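Local structure of tryptophan synthase alpha-subunit (Pyrococcus furiosus, 1GEQ) at residues F2-L7 with R191-V196; S20-L25 with A68-K73; T136-A141 with D153-G158. The protein catalyses the aldol cleavage of indoleglycerol phosphate to indole and glyceraldehyde 3-phosphate, the alpha-subunit step in the synthesis of tryptophan. All blocks are in the same frame, centred on the assembly; numbering follows the deposited sequence.

Interaction 1. Residues F2-L7 with R191-V196; sequences FKDGSL and RNKVAV
K193 extends its side chain to F2 and D4 where the N-terminal residues enter the TIM barrel, so that the lead-in to strand 6-12 is tied to the residues entering strand 194-197, with strand 216-219, reached through N215, lying between the two. Beyond CG the lysine chain is fully extended, which carries NZ to two oxygens. One is the backbone O of F2, 2.7 Å from K193 NZ, approached in the carbonyl plane at a C=O...N angle of 154°. The other is D4 OD2, 2.9 Å from K193 NZ in a salt bridge, with the ammonium standing well above the carboxylate plane. D4 CG lies beside its backbone N, anti to the carbonyl carbon, and D4 OD2 also accepts a hydrogen bond from N215 ND2.

The F2 ring makes the apolar half of the contact. Its CG sits between the backbone N and the carbonyl carbon (chi1 51°), and the ring tip CZ comes within 3.9 Å of A195 CB. The ring edge faces V194 O, and F159 adds an edge-to-face partner.

An alanine in place of K193 would probably leave the F2 carbonyl without its ammonium donor and D4, though still bonded to N215, without its salt-bridge partner. The chemistry thus combines one ammonium shared by two oxygens with a buried aromatic contact, and the nearby positive charge probably favours ionised D4.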
ATOM      1  N   PHE A   2     -12.499  -0.126  -0.999  1.00 22.10           N
ATOM      2  CA  PHE A   2     -12.630   0.041   0.441  1.00 22.83           C
ATOM      3  C   PHE A   2     -13.711   1.092   0.741  1.00 22.66           C
ATOM      4  O   PHE A   2     -14.045   1.905  -0.129  1.00 22.59           O
ATOM      5  CB  PHE A   2     -11.280   0.474   1.035  1.00 22.02           C
ATOM      6  CG  PHE A   2     -10.652   1.656   0.330  1.00 19.90           C
ATOM      7  CD1 PHE A   2     -11.123   2.948   0.554  1.00 17.81           C
ATOM      8  CD2 PHE A   2      -9.609   1.469  -0.574  1.00 19.13           C
ATOM      9  CE1 PHE A   2     -10.568   4.033  -0.114  1.00 18.95           C
ATOM     10  CE2 PHE A   2      -9.038   2.551  -1.249  1.00 18.88           C
ATOM     11  CZ  PHE A   2      -9.520   3.840  -1.022  1.00 18.95           C
ATOM     12  N   LYS A   3     -14.248   1.076   1.964  1.00 19.83           N
ATOM     13  CA  LYS A   3     -15.281   2.039   2.364  1.00 22.56           C
ATOM     14  C   LYS A   3     -14.718   3.452   2.409  1.00 23.33           C
ATOM     15  O   LYS A   3     -13.547   3.641   2.742  1.00 18.80           O
ATOM     16  CB  LYS A   3     -15.812   1.735   3.771  1.00 26.96           C
ATOM     17  CG  LYS A   3     -16.255   0.307   4.046  1.00 31.59           C
ATOM     18  CD  LYS A   3     -16.673   0.196   5.511  1.00 35.37           C
ATOM     19  CE  LYS A   3     -17.062  -1.226   5.906  1.00 39.95           C
ATOM     20  NZ  LYS A   3     -17.460  -1.291   7.349  1.00 43.07           N
ATOM     21  N   ASP A   4     -15.558   4.440   2.091  1.00 20.38           N
ATOM     22  CA  ASP A   4     -15.120   5.830   2.143  1.00 21.84           C
ATOM     23  C   ASP A   4     -14.763   6.176   3.583  1.00 20.78           C
ATOM     24  O   ASP A   4     -15.440   5.735   4.528  1.00 20.61           O
ATOM     25  CB  ASP A   4     -16.230   6.772   1.644  1.00 19.99           C
ATOM     26  CG  ASP A   4     -16.299   6.840   0.127  1.00 20.04           C
ATOM     27  OD1 ASP A   4     -17.296   7.377  -0.402  1.00 19.60           O
ATOM     28  OD2 ASP A   4     -15.359   6.356  -0.540  1.00 19.95           O
ATOM     29  N   GLY A   5     -13.693   6.956   3.740  1.00 18.56           N
ATOM     30  CA  GLY A   5     -13.241   7.369   5.053  1.00 17.86           C
ATOM     31  C   GLY A   5     -12.324   6.364   5.733  1.00 19.98           C
ATOM     32  O   GLY A   5     -11.990   6.507   6.908  1.00 21.15           O
ATOM     33  N   SER A   6     -11.906   5.351   4.983  1.00 21.18           N
ATOM     34  CA  SER A   6     -11.054   4.297   5.508  1.00 21.69           C
ATOM     35  C   SER A   6      -9.597   4.657   5.773  1.00 21.78           C
ATOM     36  O   SER A   6      -8.983   5.459   5.055  1.00 17.88           O
ATOM     37  CB  SER A   6     -11.071   3.091   4.558  1.00 23.80           C
ATOM     38  OG  SER A   6     -12.321   2.434   4.564  1.00 29.39           O
ATOM     39  N   LEU A   7      -9.055   4.038   6.816  1.00 20.82           N
ATOM     40  CA  LEU A   7      -7.653   4.210   7.147  1.00 21.20           C
ATOM     41  C   LEU A   7      -7.070   2.943   6.542  1.00 20.07           C
ATOM     42  O   LEU A   7      -7.629   1.851   6.708  1.00 19.47           O
ATOM     43  CB  LEU A   7      -7.440   4.237   8.664  1.00 24.90           C
ATOM     44  CG  LEU A   7      -6.368   5.224   9.119  1.00 29.84           C
ATOM     45  CD1 LEU A   7      -6.843   6.635   8.813  1.00 33.17           C
ATOM     46  CD2 LEU A   7      -6.097   5.070  10.610  1.00 32.98           C
ATOM     47  N   ARG A 191     -12.662   8.388 -11.739  1.00 16.14           N
ATOM     48  CA  ARG A 191     -13.950   7.767 -11.470  1.00 20.64           C
ATOM     49  C   ARG A 191     -13.677   6.756 -10.345  1.00 19.93           C
ATOM     50  O   ARG A 191     -14.550   6.469  -9.527  1.00 19.37           O
ATOM     51  CB  ARG A 191     -14.482   7.079 -12.738  1.00 22.41           C
ATOM     52  CG  ARG A 191     -14.861   8.084 -13.836  1.00 27.41           C
ATOM     53  CD  ARG A 191     -15.420   7.428 -15.091  1.00 34.08           C
ATOM     54  NE  ARG A 191     -16.171   8.392 -15.902  1.00 44.31           N
ATOM     55  CZ  ARG A 191     -15.644   9.190 -16.830  1.00 49.98           C
ATOM     56  NH1 ARG A 191     -14.342   9.151 -17.087  1.00 54.73           N
ATOM     57  NH2 ARG A 191     -16.421  10.043 -17.488  1.00 51.18           N
ATOM     58  N   ASN A 192     -12.450   6.230 -10.305  1.00 19.14           N
ATOM     59  CA  ASN A 192     -12.048   5.283  -9.261  1.00 18.54           C
ATOM     60  C   ASN A 192     -11.870   6.011  -7.936  1.00 18.54           C
ATOM     61  O   ASN A 192     -11.674   7.223  -7.911  1.00 19.04           O
ATOM     62  CB  ASN A 192     -10.712   4.618  -9.602  1.00 22.45           C
ATOM     63  CG  ASN A 192     -10.861   3.449 -10.539  1.00 20.08           C
ATOM     64  OD1 ASN A 192     -10.562   3.549 -11.732  1.00 25.37           O
ATOM     65  ND2 ASN A 192     -11.329   2.331 -10.010  1.00 21.31           N
ATOM     66  N   LYS A 193     -11.960   5.275  -6.833  1.00 17.29           N
ATOM     67  CA  LYS A 193     -11.749   5.886  -5.529  1.00 16.00           C
ATOM     68  C   LYS A 193     -10.262   6.217  -5.468  1.00 14.76           C
ATOM     69  O   LYS A 193      -9.461   5.622  -6.193  1.00 13.68           O
ATOM     70  CB  LYS A 193     -12.111   4.922  -4.398  1.00 16.12           C
ATOM     71  CG  LYS A 193     -13.608   4.622  -4.310  1.00 21.98           C
ATOM     72  CD  LYS A 193     -13.943   3.945  -2.987  1.00 20.90           C
ATOM     73  CE  LYS A 193     -15.460   3.807  -2.805  1.00 21.58           C
ATOM     74  NZ  LYS A 193     -15.816   3.587  -1.369  1.00 18.10           N
ATOM     75  N   VAL A 194      -9.904   7.161  -4.613  1.00 15.77           N
ATOM     76  CA  VAL A 194      -8.514   7.576  -4.475  1.00 18.92           C
ATOM     77  C   VAL A 194      -8.068   7.441  -3.027  1.00 18.91           C
ATOM     78  O   VAL A 194      -8.813   7.782  -2.110  1.00 19.61           O
ATOM     79  CB  VAL A 194      -8.328   9.066  -4.905  1.00 19.16           C
ATOM     80  CG1 VAL A 194      -6.921   9.532  -4.592  1.00 23.28           C
ATOM     81  CG2 VAL A 194      -8.618   9.222  -6.389  1.00 19.83           C
ATOM     82  N   ALA A 195      -6.854   6.935  -2.832  1.00 16.28           N
ATOM     83  CA  ALA A 195      -6.285   6.807  -1.499  1.00 18.39           C
ATOM     84  C   ALA A 195      -5.006   7.641  -1.569  1.00 17.15           C
ATOM     85  O   ALA A 195      -4.370   7.715  -2.633  1.00 19.46           O
ATOM     86  CB  ALA A 195      -5.955   5.338  -1.191  1.00 18.73           C
ATOM     87  N   VAL A 196      -4.646   8.288  -0.470  1.00 15.83           N
ATOM     88  CA  VAL A 196      -3.444   9.119  -0.456  1.00 15.43           C
ATOM     89  C   VAL A 196      -2.421   8.644   0.575  1.00 15.73           C
ATOM     90  O   VAL A 196      -2.777   8.216   1.674  1.00 15.14           O
ATOM     91  CB  VAL A 196      -3.782  10.594  -0.135  1.00 15.08           C
ATOM     92  CG1 VAL A 196      -4.722  11.166  -1.198  1.00 14.65           C
ATOM     93  CG2 VAL A 196      -4.429  10.688   1.260  1.00 14.11           C
TER

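Interaction 2. Residues S20-L25 with A68-K73; sequences STLNFL and AFWIVK
The indole of W70 meets L22 obliquely: L22 CD2 lies 3.8 Å from W70 CH2, at the six-membered end of the ring system, and the two side chains cross at about a right angle. The contact joins two outer helices of the TIM barrel, 18-28 and 65-76, which precede and follow strand 35-38 in the chain, with helix 49-60 intervening before 65-76. At the edge of the indole, in its plane, lies I71 CG1 of the same helix, and K18 makes a cation-pi contact with the ring. Within helix 18-28, away from the interface, the F24 ring has S20 O over one face, 3.1 Å above the plane and displaced toward the rim.

The short segments of the two helices approach to 9.7 Å between axes and run in similar directions with a crossing angle of -34°. No hydrogen bond links the segments, so the contact is apolar packing.

I71 packs against both T21 and L25, one helical turn apart, by dividing its branches. Its CG1 lies anti to the carbonyl carbon and chi2 (175°) extends CD1, which comes within 3.6 Å of T21 CG2. The CG2 branch meets L25 CD1, also at 3.6 Å. Both pairs cross at about a right angle. In L22, chi1 of 179° puts CG anti to the backbone N. Of its two methyls CD2 is the one at the indole, and CD1 rests 3.8 Å from I71 O.

Below this layer T21 and I71 both touch L37, and L25 touches I35, which seats the helix pair on strand 35-38. The polar branch of T21 is satisfied by residues just before its helix: T21 OG1 is hydrogen-bonded to G14 N and to D17 O.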
ATOM      1  N   SER A  20       5.735 -11.632  13.104  1.00 30.65           N
ATOM      2  CA  SER A  20       5.360 -10.355  13.690  1.00 29.46           C
ATOM      3  C   SER A  20       4.436  -9.604  12.735  1.00 26.97           C
ATOM      4  O   SER A  20       3.464  -8.995  13.167  1.00 26.30           O
ATOM      5  CB  SER A  20       6.609  -9.525  13.998  1.00 30.72           C
ATOM      6  OG  SER A  20       7.378 -10.143  15.025  1.00 33.91           O
ATOM      7  N   THR A  21       4.739  -9.662  11.439  1.00 26.46           N
ATOM      8  CA  THR A  21       3.922  -8.991  10.435  1.00 26.15           C
ATOM      9  C   THR A  21       2.478  -9.455  10.578  1.00 26.51           C
ATOM     10  O   THR A  21       1.563  -8.641  10.653  1.00 26.59           O
ATOM     11  CB  THR A  21       4.409  -9.302   9.000  1.00 26.57           C
ATOM     12  OG1 THR A  21       5.766  -8.872   8.847  1.00 27.02           O
ATOM     13  CG2 THR A  21       3.543  -8.570   7.975  1.00 24.46           C
ATOM     14  N   LEU A  22       2.280 -10.771  10.610  1.00 28.79           N
ATOM     15  CA  LEU A  22       0.943 -11.341  10.766  1.00 28.04           C
ATOM     16  C   LEU A  22       0.298 -10.806  12.042  1.00 28.58           C
ATOM     17  O   LEU A  22      -0.858 -10.378  12.029  1.00 28.56           O
ATOM     18  CB  LEU A  22       1.019 -12.874  10.810  1.00 28.72           C
ATOM     19  CG  LEU A  22      -0.295 -13.643  10.998  1.00 29.11           C
ATOM     20  CD1 LEU A  22      -1.310 -13.208   9.942  1.00 28.51           C
ATOM     21  CD2 LEU A  22      -0.026 -15.144  10.904  1.00 28.17           C
ATOM     22  N   ASN A  23       1.047 -10.825  13.144  1.00 29.79           N
ATOM     23  CA  ASN A  23       0.542 -10.326  14.414  1.00 29.28           C
ATOM     24  C   ASN A  23       0.114  -8.864  14.300  1.00 28.45           C
ATOM     25  O   ASN A  23      -0.903  -8.459  14.870  1.00 24.70           O
ATOM     26  CB  ASN A  23       1.608 -10.449  15.508  1.00 34.25           C
ATOM     27  CG  ASN A  23       1.811 -11.878  15.972  1.00 37.74           C
ATOM     28  OD1 ASN A  23       1.063 -12.782  15.593  1.00 41.53           O
ATOM     29  ND2 ASN A  23       2.821 -12.087  16.805  1.00 38.77           N
ATOM     30  N   PHE A  24       0.894  -8.067  13.577  1.00 26.91           N
ATOM     31  CA  PHE A  24       0.556  -6.658  13.414  1.00 25.15           C
ATOM     32  C   PHE A  24      -0.745  -6.519  12.629  1.00 23.46           C
ATOM     33  O   PHE A  24      -1.611  -5.734  13.002  1.00 25.27           O
ATOM     34  CB  PHE A  24       1.673  -5.902  12.677  1.00 24.72           C
ATOM     35  CG  PHE A  24       3.008  -5.914  13.390  1.00 25.08           C
ATOM     36  CD1 PHE A  24       3.079  -6.007  14.781  1.00 25.08           C
ATOM     37  CD2 PHE A  24       4.192  -5.775  12.671  1.00 23.80           C
ATOM     38  CE1 PHE A  24       4.312  -5.956  15.441  1.00 24.44           C
ATOM     39  CE2 PHE A  24       5.427  -5.722  13.322  1.00 22.51           C
ATOM     40  CZ  PHE A  24       5.487  -5.816  14.711  1.00 23.49           C
ATOM     41  N   LEU A  25      -0.874  -7.271  11.542  1.00 26.05           N
ATOM     42  CA  LEU A  25      -2.074  -7.210  10.710  1.00 28.75           C
ATOM     43  C   LEU A  25      -3.342  -7.551  11.492  1.00 29.87           C
ATOM     44  O   LEU A  25      -4.357  -6.853  11.394  1.00 32.29           O
ATOM     45  CB  LEU A  25      -1.937  -8.158   9.512  1.00 29.05           C
ATOM     46  CG  LEU A  25      -0.879  -7.811   8.457  1.00 28.02           C
ATOM     47  CD1 LEU A  25      -0.881  -8.869   7.371  1.00 30.10           C
ATOM     48  CD2 LEU A  25      -1.159  -6.439   7.879  1.00 29.13           C
ATOM     49  N   ALA A  68       5.621 -13.842   1.859  1.00 36.64           N
ATOM     50  CA  ALA A  68       4.596 -12.816   1.747  1.00 35.08           C
ATOM     51  C   ALA A  68       3.262 -13.519   1.554  1.00 32.92           C
ATOM     52  O   ALA A  68       2.258 -13.152   2.158  1.00 32.64           O
ATOM     53  CB  ALA A  68       4.895 -11.907   0.556  1.00 33.18           C
ATOM     54  N   PHE A  69       3.261 -14.544   0.707  1.00 33.57           N
ATOM     55  CA  PHE A  69       2.046 -15.294   0.436  1.00 34.83           C
ATOM     56  C   PHE A  69       1.588 -16.062   1.669  1.00 35.05           C
ATOM     57  O   PHE A  69       0.400 -16.310   1.842  1.00 36.26           O
ATOM     58  CB  PHE A  69       2.258 -16.254  -0.741  1.00 34.41           C
ATOM     59  CG  PHE A  69       2.598 -15.565  -2.038  1.00 39.29           C
ATOM     60  CD1 PHE A  69       1.825 -14.498  -2.499  1.00 38.16           C
ATOM     61  CD2 PHE A  69       3.678 -15.992  -2.811  1.00 39.36           C
ATOM     62  CE1 PHE A  69       2.123 -13.867  -3.712  1.00 40.98           C
ATOM     63  CE2 PHE A  69       3.984 -15.369  -4.022  1.00 40.95           C
ATOM     64  CZ  PHE A  69       3.204 -14.304  -4.475  1.00 41.21           C
ATOM     65  N   TRP A  70       2.533 -16.434   2.527  1.00 36.87           N
ATOM     66  CA  TRP A  70       2.220 -17.162   3.754  1.00 35.64           C
ATOM     67  C   TRP A  70       1.456 -16.237   4.694  1.00 34.35           C
ATOM     68  O   TRP A  70       0.462 -16.628   5.300  1.00 34.42           O
ATOM     69  CB  TRP A  70       3.511 -17.624   4.437  1.00 37.12           C
ATOM     70  CG  TRP A  70       3.292 -18.255   5.790  1.00 38.30           C
ATOM     71  CD1 TRP A  70       3.046 -19.573   6.051  1.00 38.14           C
ATOM     72  CD2 TRP A  70       3.269 -17.588   7.058  1.00 38.47           C
ATOM     73  NE1 TRP A  70       2.870 -19.768   7.400  1.00 38.27           N
ATOM     74  CE2 TRP A  70       3.001 -18.558   8.043  1.00 39.50           C
ATOM     75  CE3 TRP A  70       3.445 -16.251   7.453  1.00 38.68           C
ATOM     76  CZ2 TRP A  70       2.907 -18.249   9.405  1.00 39.76           C
ATOM     77  CZ3 TRP A  70       3.350 -15.939   8.807  1.00 39.13           C
ATOM     78  CH2 TRP A  70       3.080 -16.932   9.765  1.00 41.10           C
ATOM     79  N   ILE A  71       1.949 -15.008   4.817  1.00 32.68           N
ATOM     80  CA  ILE A  71       1.330 -14.005   5.676  1.00 32.41           C
ATOM     81  C   ILE A  71      -0.129 -13.784   5.298  1.00 31.25           C
ATOM     82  O   ILE A  71      -1.012 -13.822   6.155  1.00 31.97           O
ATOM     83  CB  ILE A  71       2.095 -12.661   5.581  1.00 32.19           C
ATOM     84  CG1 ILE A  71       3.476 -12.809   6.230  1.00 34.03           C
ATOM     85  CG2 ILE A  71       1.304 -11.553   6.255  1.00 31.81           C
ATOM     86  CD1 ILE A  71       4.365 -11.582   6.094  1.00 32.66           C
ATOM     87  N   VAL A  72      -0.374 -13.557   4.012  1.00 32.60           N
ATOM     88  CA  VAL A  72      -1.726 -13.328   3.519  1.00 34.21           C
ATOM     89  C   VAL A  72      -2.608 -14.553   3.721  1.00 36.58           C
ATOM     90  O   VAL A  72      -3.762 -14.436   4.135  1.00 34.09           O
ATOM     91  CB  VAL A  72      -1.719 -12.967   2.014  1.00 34.55           C
ATOM     92  CG1 VAL A  72      -3.148 -12.894   1.488  1.00 34.49           C
ATOM     93  CG2 VAL A  72      -1.009 -11.636   1.804  1.00 31.41           C
ATOM     94  N   LYS A  73      -2.068 -15.728   3.422  1.00 39.31           N
ATOM     95  CA  LYS A  73      -2.828 -16.958   3.578  1.00 43.02           C
ATOM     96  C   LYS A  73      -3.294 -17.091   5.024  1.00 41.39           C
ATOM     97  O   LYS A  73      -4.472 -17.324   5.286  1.00 41.20           O
ATOM     98  CB  LYS A  73      -1.966 -18.159   3.200  1.00 47.11           C
ATOM     99  CG  LYS A  73      -2.759 -19.415   2.929  1.00 53.87           C
ATOM    100  CD  LYS A  73      -1.878 -20.650   3.004  1.00 59.87           C
ATOM    101  CE  LYS A  73      -1.411 -20.902   4.431  1.00 62.91           C
ATOM    102  NZ  LYS A  73       0.072 -20.882   4.556  1.00 65.33           N
TER

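Interaction 3. Residues T136-A141 with D153-G158; sequences TVFLAA and DDMTTG
T136 and G158 come within 5.0 Å between their CA atoms, and the carbonyl of T136 accepts G158 N at 2.8 Å with an N-H...O angle of 138°, while the N-H of T157 makes only a weak bond to the same oxygen. This is the joint of a beta-alpha-beta unit of the TIM barrel, where the chain leaves helix 146-155 and turns into strand 159-163, beside strand 135-140. A CB on G158 would point at T136 O and clash with it.

The side chains of two threonines complete the joint. T157 OG1 lies between its backbone N and carbonyl carbon (chi1 60°), and it receives the N-H of T136 at 2.9 Å in a nearly straight bond of 166°. T136 OG1 is held twice: it donates to M155 O at 3.0 Å, in the carbonyl plane and on a lone pair, and it accepts T157 N, also at 3.0 Å. One hydroxyl thus ties both the last helical residue, M155, and the T157 that follows the helix to the strand.

F138 adds an aromatic contact. M155 CE lies over one face of its ring, and M155 SD stands 5.4 Å from the ring centroid, an oblique Met-aromatic contact with the two side chains crossing at about a right angle. T126 of helix 122-132 touches both F138 and M155. T156 approaches the ring from its edge, its hydroxyl bonded to I152 O one turn back; near the plane of that ring, T156 OG1 lies 3.4 Å from F138 CD1.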
ATOM      1  N   THR A 136      -6.142  -3.892 -10.120  1.00 24.29           N
ATOM      2  CA  THR A 136      -4.950  -3.079 -10.290  1.00 23.83           C
ATOM      3  C   THR A 136      -4.986  -1.767  -9.525  1.00 22.26           C
ATOM      4  O   THR A 136      -6.023  -1.110  -9.432  1.00 19.98           O
ATOM      5  CB  THR A 136      -4.709  -2.748 -11.780  1.00 23.55           C
ATOM      6  OG1 THR A 136      -5.862  -2.080 -12.305  1.00 26.14           O
ATOM      7  CG2 THR A 136      -4.446  -4.024 -12.584  1.00 25.77           C
ATOM      8  N   VAL A 137      -3.836  -1.407  -8.972  1.00 19.67           N
ATOM      9  CA  VAL A 137      -3.673  -0.153  -8.252  1.00 19.37           C
ATOM     10  C   VAL A 137      -2.478   0.525  -8.917  1.00 21.42           C
ATOM     11  O   VAL A 137      -1.421  -0.087  -9.070  1.00 21.46           O
ATOM     12  CB  VAL A 137      -3.344  -0.386  -6.763  1.00 19.02           C
ATOM     13  CG1 VAL A 137      -3.153   0.952  -6.046  1.00 18.53           C
ATOM     14  CG2 VAL A 137      -4.441  -1.178  -6.114  1.00 22.01           C
ATOM     15  N   PHE A 138      -2.654   1.774  -9.340  1.00 21.18           N
ATOM     16  CA  PHE A 138      -1.575   2.530  -9.964  1.00 20.44           C
ATOM     17  C   PHE A 138      -1.322   3.785  -9.154  1.00 19.86           C
ATOM     18  O   PHE A 138      -2.238   4.340  -8.549  1.00 18.94           O
ATOM     19  CB  PHE A 138      -1.924   2.921 -11.399  1.00 23.19           C
ATOM     20  CG  PHE A 138      -1.907   1.771 -12.352  1.00 25.15           C
ATOM     21  CD1 PHE A 138      -3.083   1.105 -12.678  1.00 24.56           C
ATOM     22  CD2 PHE A 138      -0.708   1.341 -12.917  1.00 28.05           C
ATOM     23  CE1 PHE A 138      -3.070   0.028 -13.559  1.00 27.19           C
ATOM     24  CE2 PHE A 138      -0.683   0.257 -13.806  1.00 29.31           C
ATOM     25  CZ  PHE A 138      -1.870  -0.399 -14.125  1.00 28.71           C
ATOM     26  N   LEU A 139      -0.079   4.241  -9.151  1.00 19.87           N
ATOM     27  CA  LEU A 139       0.234   5.430  -8.386  1.00 22.79           C
ATOM     28  C   LEU A 139       0.456   6.658  -9.252  1.00 22.23           C
ATOM     29  O   LEU A 139       0.720   6.565 -10.451  1.00 21.17           O
ATOM     30  CB  LEU A 139       1.448   5.171  -7.485  1.00 28.05           C
ATOM     31  CG  LEU A 139       2.867   5.202  -8.032  1.00 30.24           C
ATOM     32  CD1 LEU A 139       3.320   6.645  -8.179  1.00 31.69           C
ATOM     33  CD2 LEU A 139       3.795   4.459  -7.067  1.00 35.92           C
ATOM     34  N   ALA A 140       0.298   7.816  -8.627  1.00 20.49           N
ATOM     35  CA  ALA A 140       0.487   9.087  -9.303  1.00 21.45           C
ATOM     36  C   ALA A 140       1.155   9.992  -8.284  1.00 21.56           C
ATOM     37  O   ALA A 140       0.798   9.986  -7.107  1.00 19.54           O
ATOM     38  CB  ALA A 140      -0.869   9.670  -9.748  1.00 22.42           C
ATOM     39  N   ALA A 141       2.153  10.742  -8.745  1.00 24.16           N
ATOM     40  CA  ALA A 141       2.900  11.659  -7.897  1.00 23.17           C
ATOM     41  C   ALA A 141       2.497  13.069  -8.307  1.00 21.30           C
ATOM     42  O   ALA A 141       1.769  13.248  -9.281  1.00 22.47           O
ATOM     43  CB  ALA A 141       4.406  11.455  -8.105  1.00 24.70           C
ATOM     44  N   ASP A 153      -6.416   6.306 -14.483  1.00 19.85           N
ATOM     45  CA  ASP A 153      -7.747   6.003 -13.969  1.00 20.14           C
ATOM     46  C   ASP A 153      -8.457   4.963 -14.844  1.00 21.54           C
ATOM     47  O   ASP A 153      -9.150   4.088 -14.327  1.00 20.26           O
ATOM     48  CB  ASP A 153      -8.601   7.279 -13.883  1.00 19.54           C
ATOM     49  CG  ASP A 153      -9.946   7.039 -13.190  1.00 20.40           C
ATOM     50  OD1 ASP A 153     -11.000   7.323 -13.802  1.00 18.57           O
ATOM     51  OD2 ASP A 153      -9.941   6.567 -12.035  1.00 19.79           O
ATOM     52  N   ASP A 154      -8.285   5.054 -16.163  1.00 24.44           N
ATOM     53  CA  ASP A 154      -8.931   4.104 -17.074  1.00 25.70           C
ATOM     54  C   ASP A 154      -8.381   2.681 -16.969  1.00 27.66           C
ATOM     55  O   ASP A 154      -9.090   1.723 -17.263  1.00 29.47           O
ATOM     56  CB  ASP A 154      -8.815   4.558 -18.531  1.00 30.34           C
ATOM     57  CG  ASP A 154      -9.665   5.780 -18.842  1.00 31.33           C
ATOM     58  OD1 ASP A 154     -10.678   6.006 -18.148  1.00 33.55           O
ATOM     59  OD2 ASP A 154      -9.322   6.504 -19.793  1.00 36.43           O
ATOM     60  N   MET A 155      -7.126   2.535 -16.564  1.00 25.84           N
ATOM     61  CA  MET A 155      -6.543   1.203 -16.442  1.00 28.93           C
ATOM     62  C   MET A 155      -6.723   0.645 -15.032  1.00 26.13           C
ATOM     63  O   MET A 155      -6.486  -0.535 -14.791  1.00 28.40           O
ATOM     64  CB  MET A 155      -5.045   1.236 -16.761  1.00 31.23           C
ATOM     65  CG  MET A 155      -4.690   1.714 -18.148  1.00 37.85           C
ATOM     66  SD  MET A 155      -2.931   1.478 -18.443  1.00 44.10           S
ATOM     67  CE  MET A 155      -2.216   2.630 -17.252  1.00 44.31           C
ATOM     68  N   THR A 156      -7.136   1.498 -14.104  1.00 22.83           N
ATOM     69  CA  THR A 156      -7.299   1.081 -12.715  1.00 21.96           C
ATOM     70  C   THR A 156      -8.617   0.385 -12.394  1.00 22.70           C
ATOM     71  O   THR A 156      -9.688   0.900 -12.708  1.00 19.29           O
ATOM     72  CB  THR A 156      -7.164   2.291 -11.771  1.00 22.20           C
ATOM     73  OG1 THR A 156      -5.853   2.861 -11.907  1.00 21.34           O
ATOM     74  CG2 THR A 156      -7.416   1.863 -10.331  1.00 21.23           C
ATOM     75  N   THR A 157      -8.530  -0.778 -11.745  1.00 21.10           N
ATOM     76  CA  THR A 157      -9.728  -1.506 -11.352  1.00 20.20           C
ATOM     77  C   THR A 157      -9.845  -1.570  -9.825  1.00 21.04           C
ATOM     78  O   THR A 157     -10.894  -1.941  -9.295  1.00 20.95           O
ATOM     79  CB  THR A 157      -9.765  -2.954 -11.951  1.00 22.95           C
ATOM     80  OG1 THR A 157      -8.626  -3.703 -11.510  1.00 21.83           O
ATOM     81  CG2 THR A 157      -9.764  -2.902 -13.488  1.00 23.53           C
ATOM     82  N   GLY A 158      -8.772  -1.200  -9.120  1.00 20.00           N
ATOM     83  CA  GLY A 158      -8.789  -1.213  -7.662  1.00 20.81           C
ATOM     84  C   GLY A 158      -9.028   0.187  -7.113  1.00 20.50           C
ATOM     85  O   GLY A 158     -10.128   0.500  -6.653  1.00 18.18           O
TER

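How the interactions relate
Starting from the N terminus, segment 2-7 leads into the first barrel strand and meets its partner only at 191-196, so interaction 1 closes a long loop and ties the entry to the first strand to the seventh, 194-197. Nested inside that loop are the other two contacts, in series and without crossing: interaction 2 closes between the outer helices 18-28 and 65-76, and interaction 3 then closes the short unit of strand 135-140 and helix 146-155. Interactions 2 and 3 lie on opposite sides of the chain's centre, with centres about 25 Å apart. Interactions 1 and 3 touch: the carboxylate of D153 probably accepts hydrogen bonds from R191 N and N192 N, joining them directly.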